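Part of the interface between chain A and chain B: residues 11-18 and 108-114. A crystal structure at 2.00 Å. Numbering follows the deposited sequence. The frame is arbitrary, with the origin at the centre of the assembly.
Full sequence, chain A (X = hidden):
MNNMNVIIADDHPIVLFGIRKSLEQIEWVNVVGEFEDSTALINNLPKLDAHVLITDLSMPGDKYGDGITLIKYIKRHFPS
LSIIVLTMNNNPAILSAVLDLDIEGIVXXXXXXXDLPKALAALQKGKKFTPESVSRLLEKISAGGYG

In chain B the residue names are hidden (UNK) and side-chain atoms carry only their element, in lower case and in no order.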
# COMPACT_ATOMS: atom_id res chain seq x y z
N ASP A 11 -1.34 -0.47 9.84
CA ASP A 11 -1.16 0.97 10.13
C ASP A 11 -0.85 1.80 8.88
O ASP A 11 -0.47 2.93 9.02
CB ASP A 11 -0.17 1.21 11.28
CG ASP A 11 1.22 0.74 10.96
OD1 ASP A 11 1.32 -0.25 10.19
OD2 ASP A 11 2.18 1.35 11.51
N HIS A 12 -1.00 1.22 7.68
CA HIS A 12 -0.76 1.96 6.45
C HIS A 12 -2.08 2.12 5.71
O HIS A 12 -2.63 1.11 5.27
CB HIS A 12 0.26 1.22 5.58
CG HIS A 12 1.66 1.45 6.01
ND1 HIS A 12 2.40 0.47 6.62
CD2 HIS A 12 2.43 2.54 5.99
CE1 HIS A 12 3.61 0.94 6.89
NE2 HIS A 12 3.64 2.21 6.53
N PRO A 13 -2.61 3.35 5.60
CA PRO A 13 -3.91 3.53 4.98
C PRO A 13 -3.94 2.98 3.56
O PRO A 13 -4.92 2.41 3.17
CB PRO A 13 -4.10 5.04 5.00
CG PRO A 13 -3.39 5.44 6.23
CD PRO A 13 -2.18 4.56 6.31
N ILE A 14 -2.86 3.10 2.78
CA ILE A 14 -2.91 2.54 1.43
C ILE A 14 -3.02 1.02 1.38
O ILE A 14 -3.48 0.51 0.40
CB ILE A 14 -1.74 3.05 0.51
CG1 ILE A 14 -2.19 3.11 -0.97
CG2 ILE A 14 -0.53 2.24 0.72
CD1 ILE A 14 -1.38 4.08 -1.77
N VAL A 15 -2.52 0.31 2.39
CA VAL A 15 -2.71 -1.13 2.47
C VAL A 15 -4.19 -1.45 2.65
O VAL A 15 -4.77 -2.33 1.95
CB VAL A 15 -1.84 -1.76 3.60
CG1 VAL A 15 -2.15 -3.24 3.77
CG2 VAL A 15 -0.34 -1.57 3.34
N LEU A 16 -4.82 -0.72 3.56
CA LEU A 16 -6.25 -0.91 3.79
C LEU A 16 -7.09 -0.59 2.53
O LEU A 16 -8.02 -1.33 2.22
CB LEU A 16 -6.70 -0.10 4.98
CG LEU A 16 -6.04 -0.48 6.31
CD1 LEU A 16 -6.50 0.50 7.38
CD2 LEU A 16 -6.29 -1.91 6.68
N PHE A 17 -6.76 0.48 1.83
CA PHE A 17 -7.41 0.84 0.57
C PHE A 17 -7.34 -0.29 -0.44
O PHE A 17 -8.37 -0.66 -1.03
CB PHE A 17 -6.73 2.10 0.00
CG PHE A 17 -7.32 2.58 -1.27
CD1 PHE A 17 -8.49 3.28 -1.29
CD2 PHE A 17 -6.72 2.30 -2.45
CE1 PHE A 17 -9.01 3.73 -2.51
CE2 PHE A 17 -7.24 2.68 -3.67
CZ PHE A 17 -8.38 3.44 -3.70
N GLY A 18 -6.13 -0.82 -0.69
CA GLY A 18 -5.91 -1.89 -1.70
C GLY A 18 -6.71 -3.13 -1.37
O GLY A 18 -7.39 -3.70 -2.21
N UNK B 108 1.61 12.86 0.06
CA UNK B 108 1.88 11.85 1.06
C UNK B 108 1.42 10.53 0.51
O UNK B 108 0.27 10.37 0.13
c UNK B 108 0.72 13.66 4.29
c UNK B 108 1.19 12.13 2.37
c UNK B 108 1.54 13.44 3.00
c UNK B 108 3.02 13.42 3.27
N UNK B 109 2.35 9.58 0.46
CA UNK B 109 2.10 8.30 -0.18
C UNK B 109 0.85 7.65 0.37
O UNK B 109 0.02 7.10 -0.36
c UNK B 109 3.24 6.10 -0.73
n UNK B 109 6.46 4.25 -0.77
c UNK B 109 4.23 5.03 -0.29
c UNK B 109 5.57 5.42 -0.70
c UNK B 109 3.32 7.39 0.05
N UNK B 110 0.70 7.64 1.67
CA UNK B 110 -0.46 6.92 2.23
C UNK B 110 -1.82 7.52 1.84
O UNK B 110 -2.82 6.86 1.96
n UNK B 110 2.02 4.01 3.03
o UNK B 110 -0.19 3.87 3.63
c UNK B 110 0.90 5.94 4.12
c UNK B 110 -0.34 6.75 3.72
c UNK B 110 0.85 4.51 3.58
N UNK B 111 -1.84 8.77 1.43
CA UNK B 111 -3.05 9.44 0.98
C UNK B 111 -3.12 9.53 -0.54
O UNK B 111 -4.00 10.16 -1.05
N UNK B 112 -2.22 8.86 -1.26
CA UNK B 112 -2.22 8.98 -2.71
C UNK B 112 -3.53 8.71 -3.46
O UNK B 112 -3.86 9.44 -4.39
c UNK B 112 -1.06 8.16 -3.30
N UNK B 113 -4.33 7.71 -3.03
CA UNK B 113 -5.53 7.47 -3.83
C UNK B 113 -6.50 8.61 -3.86
O UNK B 113 -7.07 8.83 -4.91
c UNK B 113 -4.09 6.63 -2.04
c UNK B 113 -5.08 5.55 -2.44
c UNK B 113 -6.20 6.26 -3.15
N UNK B 114 -6.68 9.30 -2.74
CA UNK B 114 -7.42 10.57 -2.66
C UNK B 114 -6.68 11.81 -3.19
O UNK B 114 -7.24 12.68 -3.88
o UNK B 114 -8.12 9.73 -0.53
c UNK B 114 -8.79 11.97 -1.12
c UNK B 114 -7.71 10.91 -1.20

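Position 108 of chain B carries four side-chain carbons, forked at the second, with no heteroatom, and none of them touches the chain A stretch. That pattern is leucine, Leu108(B). Nothing in this contact calls for its branched apolar side chain. Its backbone O accepts a hydrogen bond from the N of position 111, 2.9 Å away, a bond that belongs to the backbone and helps to close the turn that follows.

Position 109 has four carbons in an unbranched row ending in a nitrogen. What reaches chain A is the backbone: the O of position 109 lies 3.6 Å from CD1 of Ile14(A), an ordinary packing contact. The unbranched row with its terminal nitrogen identifies lysine, Lys109(B). The chain is extended through chi1 and chi2 (both t), and its length lets the amine of a buried residue reach a hydrogen-bond partner elsewhere in the structure. The backbone O also accepts a hydrogen bond from the N of position 112.

At position 110 there are three carbons, the third bearing one oxygen and one nitrogen. The side-chain oxygen lies 2.9 Å from the backbone N of Ile14(A). A planar group of this composition at the end of a two-carbon spacer is a carboxamide, and the residue is glutamine, Gln110(B). Its CA-to-CB bond points sideways, but chi1 and chi2 are both m and the end of the side chain comes nearer to chain A. There OE1 accepts a hydrogen bond from the N of Ile14(A), with an N-H...O angle of 160°. Backbone N-H groups in the first turn of a helix lack the partners that later residues find one turn back, so an amide oxygen suits this place well. OE1 also lies 3.2 Å from N of Pro13(A), but a proline nitrogen has no hydrogen to share. NE2, the donor half of the amide, is satisfied elsewhere in the structure.

Position 111 has no side-chain atoms and touches nothing on the chain A stretch; it is glycine, Gly111(B). It occupies the N-cap position before the chain B helix. A CB here would point away from chain A, so this contact does not itself call for glycine.

Position 112 has one side-chain carbon, a CB 4.4 Å from CD1 of Ile14(A). One carbon defines alanine, Ala112(B), whose small, buried methyl suits a light apolar contact.

Position 113 has three carbons closing a ring onto the backbone N. One ring carbon lies 3.7 Å from CD1 of Ile14(A), while the CB stands over one face of the Phe17(A) ring, 3.7 Å from the ring centroid and 15° off the normal, a CH-pi contact. The closed ring is proline, Pro113(B), and the carbon near Ile14(A) is its CD. The second residue of its helix, it sits where the missing N-H costs little.

Position 114 has a carbon bearing one oxygen and one further carbon, and makes no contact with the chain A stretch. It is threonine, Thr114(B), whose polar hydroxyl suits an exposed place.

The contact therefore joins one polar anchor to an apolar patch. Gln110(B) accepts the N-H of Ile14(A), in the first turn of the chain A helix, and Ile14(A) and Phe17(A), three residues apart on that helix, both pack against Pro113(B).

Chain B (108-114) LKQGAPT
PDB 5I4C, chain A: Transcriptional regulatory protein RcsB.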